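Local coordinates for mutual gliding motility protein C (MglC) (Myxococcus xanthus DK 1622, PDB 7CT3), which is a Roadblock/LC7-domain component of the system controlling cell polarity, and interacts with its paralog MglB, at residues 2-7 with 31-36; 8-13 with 107-112; 78-83 with 94-99; 84-89 with 115-120. One frame throughout, in Å; residues are numbered along the deposited sequence.

Contact 1 (2-7 with 31-36); sequences SFRTHL and DTFQKD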
loop_
_atom_site.group_PDB
_atom_site.type_symbol
_atom_site.label_atom_id
_atom_site.label_comp_id
_atom_site.label_asym_id
_atom_site.label_seq_id
_atom_site.Cartn_x
_atom_site.Cartn_y
_atom_site.Cartn_z
ATOM N N SER A 2 17.539 -6.660 -19.425
ATOM C CA SER A 2 17.712 -5.239 -19.685
ATOM C C SER A 2 17.277 -4.408 -18.467
ATOM O O SER A 2 17.668 -3.226 -18.399
ATOM C CB SER A 2 16.957 -4.822 -20.919
ATOM O OG SER A 2 17.477 -5.465 -22.071
ATOM N N PHE A 3 16.502 -4.996 -17.549
ATOM C CA PHE A 3 15.912 -4.308 -16.368
ATOM C C PHE A 3 16.927 -4.139 -15.235
ATOM O O PHE A 3 16.740 -3.210 -14.439
ATOM C CB PHE A 3 14.759 -5.101 -15.745
ATOM C CG PHE A 3 13.667 -5.529 -16.687
ATOM C CD1 PHE A 3 13.117 -4.637 -17.594
ATOM C CD2 PHE A 3 13.163 -6.819 -16.638
ATOM C CE1 PHE A 3 12.097 -5.033 -18.446
ATOM C CE2 PHE A 3 12.146 -7.214 -17.492
ATOM C CZ PHE A 3 11.615 -6.320 -18.394
ATOM N N ARG A 4 17.904 -5.042 -15.095
ATOM C CA ARG A 4 18.576 -5.230 -13.781
ATOM C C ARG A 4 19.273 -3.941 -13.334
ATOM O O ARG A 4 19.251 -3.675 -12.121
ATOM C CB ARG A 4 19.558 -6.400 -13.747
ATOM C CG ARG A 4 19.926 -6.761 -12.315
ATOM C CD ARG A 4 20.689 -8.045 -12.163
ATOM N NE ARG A 4 19.958 -9.191 -12.675
ATOM C CZ ARG A 4 20.505 -10.381 -12.894
ATOM N NH1 ARG A 4 19.772 -11.376 -13.365
ATOM N NH2 ARG A 4 21.787 -10.571 -12.644
ATOM N N THR A 5 19.864 -3.174 -14.254
ATOM C CA THR A 5 20.532 -1.879 -13.937
ATOM C C THR A 5 19.544 -0.960 -13.200
ATOM O O THR A 5 19.963 -0.285 -12.233
ATOM C CB THR A 5 21.120 -1.221 -15.193
ATOM O OG1 THR A 5 21.917 -0.129 -14.741
ATOM C CG2 THR A 5 20.083 -0.724 -16.176
ATOM N N HIS A 6 18.277 -0.945 -13.623
ATOM C CA HIS A 6 17.206 -0.106 -13.018
ATOM C C HIS A 6 16.854 -0.642 -11.625
ATOM O O HIS A 6 16.685 0.180 -10.709
ATOM C CB HIS A 6 15.986 -0.036 -13.942
ATOM C CG HIS A 6 16.299 0.506 -15.294
ATOM N ND1 HIS A 6 16.951 1.709 -15.470
ATOM C CD2 HIS A 6 16.055 0.020 -16.530
ATOM C CE1 HIS A 6 17.099 1.942 -16.756
ATOM N NE2 HIS A 6 16.558 0.922 -17.430
ATOM N N LEU A 7 16.761 -1.969 -11.475
ATOM C CA LEU A 7 16.437 -2.635 -10.183
ATOM C C LEU A 7 17.553 -2.323 -9.183
ATOM O O LEU A 7 17.238 -2.018 -8.019
ATOM C CB LEU A 7 16.286 -4.147 -10.386
ATOM C CG LEU A 7 15.272 -4.594 -11.438
ATOM C CD1 LEU A 7 15.208 -6.111 -11.509
ATOM C CD2 LEU A 7 13.891 -4.017 -11.164
ATOM N N ASP A 31 13.205 -10.939 -13.114
ATOM C CA ASP A 31 14.541 -10.394 -12.761
ATOM C C ASP A 31 14.468 -9.795 -11.356
ATOM O O ASP A 31 13.359 -9.448 -10.910
ATOM C CB ASP A 31 15.026 -9.380 -13.804
ATOM C CG ASP A 31 16.539 -9.321 -13.966
ATOM O OD1 ASP A 31 17.250 -9.913 -13.124
ATOM O OD2 ASP A 31 16.999 -8.690 -14.942
ATOM N N THR A 32 15.612 -9.712 -10.678
ATOM C CA THR A 32 15.731 -9.121 -9.323
ATOM C C THR A 32 17.108 -8.484 -9.160
ATOM O O THR A 32 18.044 -8.847 -9.917
ATOM C CB THR A 32 15.477 -10.157 -8.217
ATOM O OG1 THR A 32 15.070 -9.452 -7.044
ATOM C CG2 THR A 32 16.682 -11.010 -7.885
ATOM N N PHE A 33 17.200 -7.560 -8.206
ATOM C CA PHE A 33 18.462 -7.150 -7.546
ATOM C C PHE A 33 18.221 -7.146 -6.033
ATOM O O PHE A 33 17.298 -6.445 -5.592
ATOM C CB PHE A 33 18.941 -5.787 -8.042
ATOM C CG PHE A 33 20.310 -5.447 -7.517
ATOM C CD1 PHE A 33 20.462 -4.860 -6.269
ATOM C CD2 PHE A 33 21.447 -5.791 -8.233
ATOM C CE1 PHE A 33 21.725 -4.584 -5.769
ATOM C CE2 PHE A 33 22.709 -5.506 -7.733
ATOM C CZ PHE A 33 22.844 -4.907 -6.501
ATOM N N GLN A 34 19.003 -7.929 -5.282
ATOM C CA GLN A 34 18.881 -8.059 -3.805
ATOM C C GLN A 34 20.017 -7.292 -3.124
ATOM O O GLN A 34 21.161 -7.339 -3.632
ATOM C CB GLN A 34 18.912 -9.524 -3.374
ATOM C CG GLN A 34 17.722 -10.322 -3.875
ATOM C CD GLN A 34 17.484 -11.589 -3.089
ATOM O OE1 GLN A 34 18.259 -11.970 -2.211
ATOM N NE2 GLN A 34 16.394 -12.259 -3.410
ATOM N N LYS A 35 19.694 -6.609 -2.021
ATOM C CA LYS A 35 20.669 -6.072 -1.037
ATOM C C LYS A 35 21.734 -7.144 -0.767
ATOM O O LYS A 35 21.391 -8.166 -0.140
ATOM C CB LYS A 35 19.940 -5.681 0.251
ATOM C CG LYS A 35 20.807 -5.087 1.351
ATOM C CD LYS A 35 21.419 -3.749 0.986
ATOM C CE LYS A 35 22.169 -3.105 2.132
ATOM N NZ LYS A 35 21.253 -2.616 3.190
ATOM N N ASP A 36 22.961 -6.932 -1.253
ATOM C CA ASP A 36 24.129 -7.819 -1.003
ATOM C C ASP A 36 24.840 -7.373 0.282
ATOM O O ASP A 36 25.293 -8.256 1.046
ATOM C CB ASP A 36 25.100 -7.813 -2.187
ATOM C CG ASP A 36 26.346 -8.656 -1.964
ATOM O OD1 ASP A 36 26.198 -9.818 -1.532
ATOM O OD2 ASP A 36 27.456 -8.139 -2.211
#
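R4 and D31 meet with their side chains crossing at about a right angle, the guanidinium and carboxylate planes turned 74° apart. The arginine approaches side-on: NE lies 2.8 Å from D31 OD1 and NH1 lies 2.9 Å from the same D31 OD1, so two donors of one salt bridge converge on a single oxygen. Both reach it from its syn side, somewhat out of the carboxylate plane, whereas the oxygen sits almost in the plane of the guanidinium. On the anti side D31 OD1 also accepts the backbone N of T32, at 3.0 Å, a third bond that ties the carboxylate to its own strand. The R4 chain leaves with CG anti to the backbone N (chi1 -165°) and bends at chi3, which directs NE toward D31; on the way CD passes 3.6 Å from T32 O.

One helical turn on, L7 packs beside this polar pair. Its CD1 rests 3.7 Å from T32 N, and its CB meets F33 CB at 3.9 Å. The F33 ring has R4 CG at its edge and continues onto E8 and V11 of the same helix, while F3 puts the edge of its ring against D31 CB. The charge of the buried D31 is probably offset by R4 and eased by T32 N, consistent with an ionised carboxylate; the salt bridge joins the first turn of helix 4-13 to strand 29-34.

Contact 2 (8-13 with 107-112); sequences ESVVNQ and YVLRVT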
loop_
_atom_site.group_PDB
_atom_site.type_symbol
_atom_site.label_atom_id
_atom_site.label_comp_id
_atom_site.label_asym_id
_atom_site.label_seq_id
_atom_site.Cartn_x
_atom_site.Cartn_y
_atom_site.Cartn_z
ATOM N N GLU A 8 18.809 -2.375 -9.631
ATOM C CA GLU A 8 19.993 -2.086 -8.780
ATOM C C GLU A 8 19.941 -0.619 -8.334
ATOM O O GLU A 8 20.210 -0.357 -7.147
ATOM C CB GLU A 8 21.289 -2.412 -9.523
ATOM C CG GLU A 8 22.534 -2.063 -8.725
ATOM C CD GLU A 8 23.844 -2.492 -9.358
ATOM O OE1 GLU A 8 23.843 -2.803 -10.563
ATOM O OE2 GLU A 8 24.862 -2.507 -8.638
ATOM N N SER A 9 19.599 0.299 -9.241
ATOM C CA SER A 9 19.496 1.755 -8.951
ATOM C C SER A 9 18.487 1.988 -7.820
ATOM O O SER A 9 18.792 2.781 -6.906
ATOM C CB SER A 9 19.135 2.535 -10.184
ATOM O OG SER A 9 18.913 3.901 -9.862
ATOM N N VAL A 10 17.339 1.305 -7.855
ATOM C CA VAL A 10 16.285 1.458 -6.809
ATOM C C VAL A 10 16.873 1.033 -5.458
ATOM O O VAL A 10 16.810 1.826 -4.503
ATOM C CB VAL A 10 15.009 0.664 -7.144
ATOM C CG1 VAL A 10 14.020 0.691 -5.990
ATOM C CG2 VAL A 10 14.350 1.176 -8.413
ATOM N N VAL A 11 17.437 -0.173 -5.385
ATOM C CA VAL A 11 17.955 -0.748 -4.109
ATOM C C VAL A 11 19.058 0.174 -3.572
ATOM O O VAL A 11 19.069 0.424 -2.356
ATOM C CB VAL A 11 18.425 -2.202 -4.297
ATOM C CG1 VAL A 11 19.133 -2.734 -3.061
ATOM C CG2 VAL A 11 17.258 -3.106 -4.668
ATOM N N ASN A 12 19.917 0.692 -4.450
ATOM C CA ASN A 12 21.064 1.561 -4.069
ATOM C C ASN A 12 20.546 2.873 -3.460
ATOM O O ASN A 12 21.192 3.374 -2.530
ATOM C CB ASN A 12 22.005 1.806 -5.251
ATOM C CG ASN A 12 22.859 0.604 -5.601
ATOM O OD1 ASN A 12 22.951 -0.358 -4.838
ATOM N ND2 ASN A 12 23.507 0.653 -6.754
ATOM N N GLN A 13 19.412 3.397 -3.938
ATOM C CA GLN A 13 18.893 4.735 -3.544
ATOM C C GLN A 13 18.061 4.660 -2.255
ATOM O O GLN A 13 17.971 5.683 -1.568
ATOM C CB GLN A 13 18.039 5.334 -4.662
ATOM C CG GLN A 13 18.837 5.818 -5.861
ATOM C CD GLN A 13 17.928 6.440 -6.892
ATOM O OE1 GLN A 13 17.397 7.531 -6.698
ATOM N NE2 GLN A 13 17.730 5.738 -7.995
ATOM N N TYR A 107 8.714 7.135 -4.026
ATOM C CA TYR A 107 9.212 8.167 -4.969
ATOM C C TYR A 107 10.132 7.512 -6.009
ATOM O O TYR A 107 9.917 7.692 -7.219
ATOM C CB TYR A 107 9.902 9.297 -4.202
ATOM C CG TYR A 107 10.729 10.204 -5.072
ATOM C CD1 TYR A 107 10.141 11.200 -5.835
ATOM C CD2 TYR A 107 12.101 10.040 -5.158
ATOM C CE1 TYR A 107 10.899 12.025 -6.651
ATOM C CE2 TYR A 107 12.871 10.851 -5.971
ATOM C CZ TYR A 107 12.270 11.851 -6.714
ATOM O OH TYR A 107 13.030 12.657 -7.510
ATOM N N VAL A 108 11.132 6.755 -5.558
ATOM C CA VAL A 108 12.145 6.148 -6.470
ATOM C C VAL A 108 11.451 5.142 -7.404
ATOM O O VAL A 108 11.781 5.129 -8.601
ATOM C CB VAL A 108 13.313 5.518 -5.692
ATOM C CG1 VAL A 108 14.217 4.712 -6.608
ATOM C CG2 VAL A 108 14.117 6.579 -4.953
ATOM N N LEU A 109 10.509 4.334 -6.911
ATOM C CA LEU A 109 9.832 3.349 -7.794
ATOM C C LEU A 109 9.003 4.089 -8.850
ATOM O O LEU A 109 8.985 3.626 -10.006
ATOM C CB LEU A 109 8.974 2.369 -6.990
ATOM C CG LEU A 109 8.762 1.034 -7.701
ATOM C CD1 LEU A 109 10.069 0.254 -7.775
ATOM C CD2 LEU A 109 7.681 0.207 -7.032
ATOM N N ARG A 110 8.358 5.201 -8.486
ATOM C CA ARG A 110 7.552 6.015 -9.438
ATOM C C ARG A 110 8.469 6.540 -10.552
ATOM O O ARG A 110 8.057 6.504 -11.725
ATOM C CB ARG A 110 6.818 7.153 -8.718
ATOM C CG ARG A 110 5.899 7.958 -9.626
ATOM C CD ARG A 110 5.045 8.982 -8.893
ATOM N NE ARG A 110 5.834 9.951 -8.138
ATOM C CZ ARG A 110 6.425 11.043 -8.640
ATOM N NH1 ARG A 110 6.344 11.340 -9.929
ATOM N NH2 ARG A 110 7.110 11.839 -7.838
ATOM N N VAL A 111 9.676 6.985 -10.202
ATOM C CA VAL A 111 10.684 7.520 -11.163
ATOM C C VAL A 111 11.215 6.387 -12.056
ATOM O O VAL A 111 11.456 6.644 -13.247
ATOM C CB VAL A 111 11.826 8.230 -10.413
ATOM C CG1 VAL A 111 13.028 8.486 -11.310
ATOM C CG2 VAL A 111 11.341 9.524 -9.773
ATOM N N THR A 112 11.408 5.186 -11.507
ATOM C CA THR A 112 12.099 4.061 -12.194
ATOM C C THR A 112 11.127 3.288 -13.101
ATOM O O THR A 112 11.587 2.779 -14.137
ATOM C CB THR A 112 12.794 3.153 -11.173
ATOM O OG1 THR A 112 13.588 3.984 -10.323
ATOM C CG2 THR A 112 13.668 2.103 -11.822
#
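V10 and V108 mark the nearest approach of two helical segments, their CA atoms 6.3 Å apart. The axes of 8-13 and 107-112 run nearly antiparallel, at 160° between their N-to-C directions, and come within 9.9 Å of each other. The two valines slide past one another in opposite directions, V10 CG2 lying 4.0 Å from V108 CG1. That same V10 methyl, anti to the carbonyl carbon, enters the angle between the two branches of T112, 3.5 Å from T112 OG1 and 3.6 Å from T112 CG2. The threonine hydroxyl is itself engaged, donating to V108 O one turn back at 2.7 Å from above the carbonyl plane.

Helices 4-13 and 102-117 pack side by side on one face of the antiparallel sheet, as in the Roadblock/LC7 fold, where helix 44-61 belongs to the other face. L109 and V10 turn inward here: L109 CD1 comes to 4.4 Å from V10 CG1, and both residues press on C20 and L94 of strands 17-24 and 90-97.

Toward the rim, Q13 lays its amide across the V108 methyls, with OE1 3.8 Å from V108 CG2. The amide's rotation is set from within its own helix, where Q13 NE2 donates to S9 OG and, more weakly, to S9 O.

Contact 3 (78-83 with 94-99); sequences KVLTVM and LALHAD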
loop_
_atom_site.group_PDB
_atom_site.type_symbol
_atom_site.label_atom_id
_atom_site.label_comp_id
_atom_site.label_asym_id
_atom_site.label_seq_id
_atom_site.Cartn_x
_atom_site.Cartn_y
_atom_site.Cartn_z
ATOM N N LYS A 78 7.469 -6.335 9.608
ATOM C CA LYS A 78 8.929 -6.190 9.344
ATOM C C LYS A 78 9.220 -5.740 7.905
ATOM O O LYS A 78 10.347 -5.270 7.663
ATOM C CB LYS A 78 9.651 -7.509 9.631
ATOM C CG LYS A 78 9.573 -7.983 11.074
ATOM C CD LYS A 78 10.408 -9.222 11.340
ATOM C CE LYS A 78 10.200 -9.790 12.728
ATOM N NZ LYS A 78 10.782 -11.147 12.852
ATOM N N VAL A 79 8.276 -5.879 6.973
ATOM C CA VAL A 79 8.550 -5.648 5.523
ATOM C C VAL A 79 7.454 -4.768 4.935
ATOM O O VAL A 79 6.269 -5.044 5.192
ATOM C CB VAL A 79 8.661 -6.962 4.731
ATOM C CG1 VAL A 79 8.929 -6.705 3.255
ATOM C CG2 VAL A 79 9.718 -7.880 5.314
ATOM N N LEU A 80 7.868 -3.763 4.165
ATOM C CA LEU A 80 6.975 -2.895 3.362
ATOM C C LEU A 80 7.239 -3.192 1.888
ATOM O O LEU A 80 8.404 -3.476 1.538
ATOM C CB LEU A 80 7.257 -1.427 3.687
ATOM C CG LEU A 80 7.413 -1.092 5.167
ATOM C CD1 LEU A 80 7.744 0.380 5.346
ATOM C CD2 LEU A 80 6.164 -1.458 5.956
ATOM N N THR A 81 6.198 -3.148 1.063
ATOM C CA THR A 81 6.319 -3.327 -0.402
ATOM C C THR A 81 5.630 -2.165 -1.110
ATOM O O THR A 81 4.691 -1.570 -0.536
ATOM C CB THR A 81 5.788 -4.684 -0.875
ATOM O OG1 THR A 81 4.376 -4.721 -0.671
ATOM C CG2 THR A 81 6.464 -5.842 -0.172
ATOM N N VAL A 82 6.131 -1.855 -2.300
ATOM C CA VAL A 82 5.543 -0.891 -3.267
ATOM C C VAL A 82 5.581 -1.578 -4.623
ATOM O O VAL A 82 6.627 -2.106 -5.000
ATOM C CB VAL A 82 6.328 0.432 -3.322
ATOM C CG1 VAL A 82 5.566 1.478 -4.116
ATOM C CG2 VAL A 82 6.688 0.945 -1.943
HETATM N N MSE A 83 4.453 -1.541 -5.336
HETATM C CA MSE A 83 4.341 -2.192 -6.628
HETATM C C MSE A 83 3.709 -1.239 -7.635
HETATM O O MSE A 83 2.789 -0.500 -7.288
HETATM C CB MSE A 83 3.492 -3.457 -6.505
HETATM C CG MSE A 83 4.109 -4.520 -5.644
HETATM SE SE MSE A 83 2.826 -5.950 -5.367
HETATM C CE MSE A 83 1.768 -5.317 -3.843
ATOM N N LEU A 94 9.199 -3.355 -5.098
ATOM C CA LEU A 94 10.255 -2.989 -4.131
ATOM C C LEU A 94 9.836 -3.493 -2.749
ATOM O O LEU A 94 8.703 -3.190 -2.323
ATOM C CB LEU A 94 10.434 -1.470 -4.139
ATOM C CG LEU A 94 11.310 -0.902 -3.025
ATOM C CD1 LEU A 94 12.732 -1.436 -3.117
ATOM C CD2 LEU A 94 11.299 0.618 -3.075
ATOM N N ALA A 95 10.711 -4.257 -2.098
ATOM C CA ALA A 95 10.562 -4.692 -0.693
ATOM C C ALA A 95 11.636 -3.981 0.125
ATOM O O ALA A 95 12.805 -3.981 -0.315
ATOM C CB ALA A 95 10.684 -6.191 -0.581
ATOM N N LEU A 96 11.257 -3.381 1.252
ATOM C CA LEU A 96 12.242 -2.790 2.188
ATOM C C LEU A 96 11.888 -3.180 3.625
ATOM O O LEU A 96 10.721 -3.505 3.889
ATOM C CB LEU A 96 12.317 -1.273 1.974
ATOM C CG LEU A 96 11.025 -0.473 2.122
ATOM C CD1 LEU A 96 11.318 0.903 2.686
ATOM C CD2 LEU A 96 10.297 -0.337 0.793
ATOM N N HIS A 97 12.892 -3.198 4.504
ATOM C CA HIS A 97 12.721 -3.377 5.967
ATOM C C HIS A 97 11.794 -2.265 6.476
ATOM O O HIS A 97 11.856 -1.158 5.914
ATOM C CB HIS A 97 14.094 -3.384 6.657
ATOM C CG HIS A 97 14.027 -3.756 8.096
ATOM N ND1 HIS A 97 13.704 -2.842 9.077
ATOM C CD2 HIS A 97 14.242 -4.930 8.725
ATOM C CE1 HIS A 97 13.713 -3.439 10.250
ATOM N NE2 HIS A 97 14.045 -4.719 10.061
ATOM N N ALA A 98 10.974 -2.547 7.492
ATOM C CA ALA A 98 9.955 -1.623 8.053
ATOM C C ALA A 98 10.603 -0.345 8.606
ATOM O O ALA A 98 9.886 0.663 8.715
ATOM C CB ALA A 98 9.153 -2.322 9.124
ATOM N N ASP A 99 11.892 -0.382 8.957
ATOM C CA ASP A 99 12.638 0.784 9.503
ATOM C C ASP A 99 13.301 1.569 8.364
ATOM O O ASP A 99 13.935 2.594 8.661
ATOM C CB ASP A 99 13.660 0.343 10.554
ATOM C CG ASP A 99 13.028 -0.221 11.816
ATOM O OD1 ASP A 99 11.835 0.059 12.057
ATOM O OD2 ASP A 99 13.731 -0.937 12.548
#
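L80 and L96 exchange both of their backbone hydrogen bonds, L80 N to L96 O and L96 N to L80 O, each 2.9 Å and close to straight. V82 and L94 form the next hydrogen-bonded pair, while T81 lies opposite A95 and V79 opposite H97 in non-hydrogen-bonded pairs. At the far end A98 N donates to K78 O at 2.8 Å from well above the carbonyl plane, and that oxygen also lies over one face of the H97 ring.

On the face bearing L80, V82, L94 and L96, L80 CB meets L96 CG at 4.2 Å. L96 holds CG between its backbone N and carbonyl carbon (chi1 57°), which puts CG 4.0 Å from L80 O; CD2 comes closer still, to 3.7 Å from L80 O. Beyond this shell, F102 covers L80 and V82, and R106 of the second subunit packs on L80. On the other face T81 CG2 stands 4.3 Å from A95 CB, and T81 OG1 is hydrogen-bonded to V74 O; L57 and Y50 of helix 44-61 close over this side. Strands 79-87 and 90-97 form a beta hairpin in the central antiparallel sheet of the Roadblock/LC7 domain, with 17-24 flanking 90-97 and 71-75 running beside 79-87.

Contact 4 (84-89 with 115-120); sequences RLVSPD and KVRAEL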
loop_
_atom_site.group_PDB
_atom_site.type_symbol
_atom_site.label_atom_id
_atom_site.label_comp_id
_atom_site.label_asym_id
_atom_site.label_seq_id
_atom_site.Cartn_x
_atom_site.Cartn_y
_atom_site.Cartn_z
ATOM N N ARG A 84 4.213 -1.293 -8.876
ATOM C CA ARG A 84 3.667 -0.542 -9.996
ATOM C C ARG A 84 3.604 -1.444 -11.234
ATOM O O ARG A 84 4.393 -2.406 -11.321
ATOM C CB ARG A 84 4.518 0.693 -10.307
ATOM C CG ARG A 84 4.420 1.789 -9.257
ATOM C CD ARG A 84 5.095 3.082 -9.671
ATOM N NE ARG A 84 4.629 4.130 -8.779
ATOM C CZ ARG A 84 3.648 4.990 -9.035
ATOM N NH1 ARG A 84 3.035 5.006 -10.207
ATOM N NH2 ARG A 84 3.303 5.865 -8.112
ATOM N N LEU A 85 2.700 -1.123 -12.161
ATOM C CA LEU A 85 2.488 -1.877 -13.421
ATOM C C LEU A 85 3.605 -1.536 -14.412
ATOM O O LEU A 85 3.911 -0.348 -14.572
ATOM C CB LEU A 85 1.116 -1.509 -13.993
ATOM C CG LEU A 85 0.619 -2.410 -15.119
ATOM C CD1 LEU A 85 0.366 -3.818 -14.604
ATOM C CD2 LEU A 85 -0.639 -1.831 -15.748
ATOM N N VAL A 86 4.189 -2.541 -15.064
ATOM C CA VAL A 86 5.197 -2.309 -16.140
ATOM C C VAL A 86 4.645 -2.792 -17.491
ATOM O O VAL A 86 5.071 -2.235 -18.512
ATOM C CB VAL A 86 6.571 -2.916 -15.797
ATOM C CG1 VAL A 86 7.305 -2.074 -14.764
ATOM C CG2 VAL A 86 6.471 -4.347 -15.326
ATOM N N SER A 87 3.728 -3.762 -17.515
ATOM C CA SER A 87 3.030 -4.211 -18.751
ATOM C C SER A 87 1.786 -5.009 -18.372
ATOM O O SER A 87 1.579 -5.309 -17.202
ATOM C CB SER A 87 3.967 -5.000 -19.645
ATOM O OG SER A 87 4.041 -6.361 -19.248
ATOM N N PRO A 88 0.912 -5.385 -19.333
ATOM C CA PRO A 88 -0.248 -6.218 -19.009
ATOM C C PRO A 88 0.130 -7.542 -18.322
ATOM O O PRO A 88 -0.729 -8.113 -17.678
ATOM C CB PRO A 88 -0.906 -6.469 -20.377
ATOM C CG PRO A 88 -0.448 -5.301 -21.231
ATOM C CD PRO A 88 0.960 -5.011 -20.755
ATOM N N ASP A 89 1.389 -7.983 -18.449
ATOM C CA ASP A 89 1.872 -9.301 -17.953
ATOM C C ASP A 89 2.803 -9.157 -16.740
ATOM O O ASP A 89 3.023 -10.186 -16.074
ATOM C CB ASP A 89 2.612 -10.064 -19.056
ATOM C CG ASP A 89 1.762 -10.380 -20.274
ATOM O OD1 ASP A 89 0.554 -10.655 -20.102
ATOM O OD2 ASP A 89 2.314 -10.347 -21.388
ATOM N N LYS A 115 11.232 3.691 -16.882
ATOM C CA LYS A 115 12.531 3.202 -17.417
ATOM C C LYS A 115 12.450 1.685 -17.627
ATOM O O LYS A 115 12.913 1.207 -18.680
ATOM C CB LYS A 115 13.683 3.564 -16.477
ATOM C CG LYS A 115 13.841 5.051 -16.204
ATOM C CD LYS A 115 15.146 5.376 -15.532
ATOM C CE LYS A 115 15.070 6.612 -14.666
ATOM N NZ LYS A 115 16.349 6.843 -13.961
ATOM N N VAL A 116 11.866 0.959 -16.671
ATOM C CA VAL A 116 11.664 -0.516 -16.772
ATOM C C VAL A 116 10.685 -0.793 -17.923
ATOM O O VAL A 116 10.968 -1.702 -18.730
ATOM C CB VAL A 116 11.186 -1.113 -15.435
ATOM C CG1 VAL A 116 10.787 -2.576 -15.563
ATOM C CG2 VAL A 116 12.237 -0.944 -14.345
ATOM N N ARG A 117 9.595 -0.023 -18.016
ATOM C CA ARG A 117 8.555 -0.177 -19.072
ATOM C C ARG A 117 9.188 -0.013 -20.456
ATOM O O ARG A 117 8.766 -0.729 -21.381
ATOM C CB ARG A 117 7.420 0.834 -18.893
ATOM C CG ARG A 117 6.423 0.443 -17.814
ATOM C CD ARG A 117 5.065 1.093 -17.995
ATOM N NE ARG A 117 5.115 2.481 -17.576
ATOM C CZ ARG A 117 4.943 2.920 -16.329
ATOM N NH1 ARG A 117 4.682 2.080 -15.340
ATOM N NH2 ARG A 117 5.027 4.213 -16.076
ATOM N N ALA A 118 10.167 0.885 -20.582
ATOM C CA ALA A 118 10.853 1.214 -21.853
ATOM C C ALA A 118 11.723 0.042 -22.336
ATOM O O ALA A 118 12.035 0.016 -23.539
ATOM C CB ALA A 118 11.673 2.467 -21.677
ATOM N N GLU A 119 12.102 -0.890 -21.453
ATOM C CA GLU A 119 13.034 -2.007 -21.782
ATOM C C GLU A 119 12.280 -3.203 -22.379
ATOM O O GLU A 119 12.962 -4.144 -22.822
ATOM C CB GLU A 119 13.807 -2.469 -20.546
ATOM C CG GLU A 119 14.719 -1.415 -19.948
ATOM C CD GLU A 119 15.896 -0.981 -20.807
ATOM O OE1 GLU A 119 16.112 -1.586 -21.882
ATOM O OE2 GLU A 119 16.598 -0.031 -20.392
ATOM N N LEU A 120 10.943 -3.181 -22.397
ATOM C CA LEU A 120 10.111 -4.322 -22.876
ATOM C C LEU A 120 10.290 -4.492 -24.391
ATOM O O LEU A 120 10.510 -3.531 -25.133
ATOM C CB LEU A 120 8.641 -4.070 -22.527
ATOM C CG LEU A 120 8.338 -3.846 -21.046
ATOM C CD1 LEU A 120 6.920 -3.327 -20.870
ATOM C CD2 LEU A 120 8.553 -5.116 -20.238
HETATM O O HOH W 1 3.630 3.838 -12.953
#
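R117 reaches across to V86 with its CB, CG and CD and to L85 with its tip. CB starts 3.9 Å from V86 O; CG, anti to the carbonyl carbon (chi1 -79°), drops to 3.1 Å from V86 O and also packs on V86 CA. CD stays beside V86 O, at 3.4 Å, before the chain bends at chi3. At the tip, NH1 donates to L85 O over 2.7 Å, nearly in line with the carbonyl and within the guanidinium plane, though bent at the hydrogen (134°). One water accepts from both R117 NH1 and R84 NH1, like-charged groups 6.1 Å apart, and may ease their mutual repulsion.

Next in the sequence, V116 CG1 presses at a slant against V86 CG1 at 3.6 Å. L120 adds a single methyl: its CD1 lies 3.2 Å from V86 O and 3.6 Å from S87 CB. S87 OG accepts from D89 N in an ST turn, and V86 and S87 together face Y90 in a classic beta bulge. The C-terminal end of helix 102-117, continued by a type I turn from R117 to L120, thus meets the bulged end of a hairpin strand in the Roadblock/LC7 domain.

Contacts 1 and 2 are successive uses of helix 4-13, their centres 10 Å apart, with V11 and E8 packing against F33 between them. Contact 2 reaches contact 3 through L109, whose CD2 lies 3.3 Å from V82 O, so the helix pair and the hairpin share one core. Contacts 3 and 4 both draw on strand 79-87, yet their centres are 20 Å apart, on opposite sides of the chain's centre. Contact 4 returns to the N-terminus: E119 meets H6 in a probable hydrogen bond, and F3 packs on V116. The bound sodium ion, at a site involving L64, T66 and V69, lies about 4 Å from the L85 side chain but about 13 Å from those of L109 and V82.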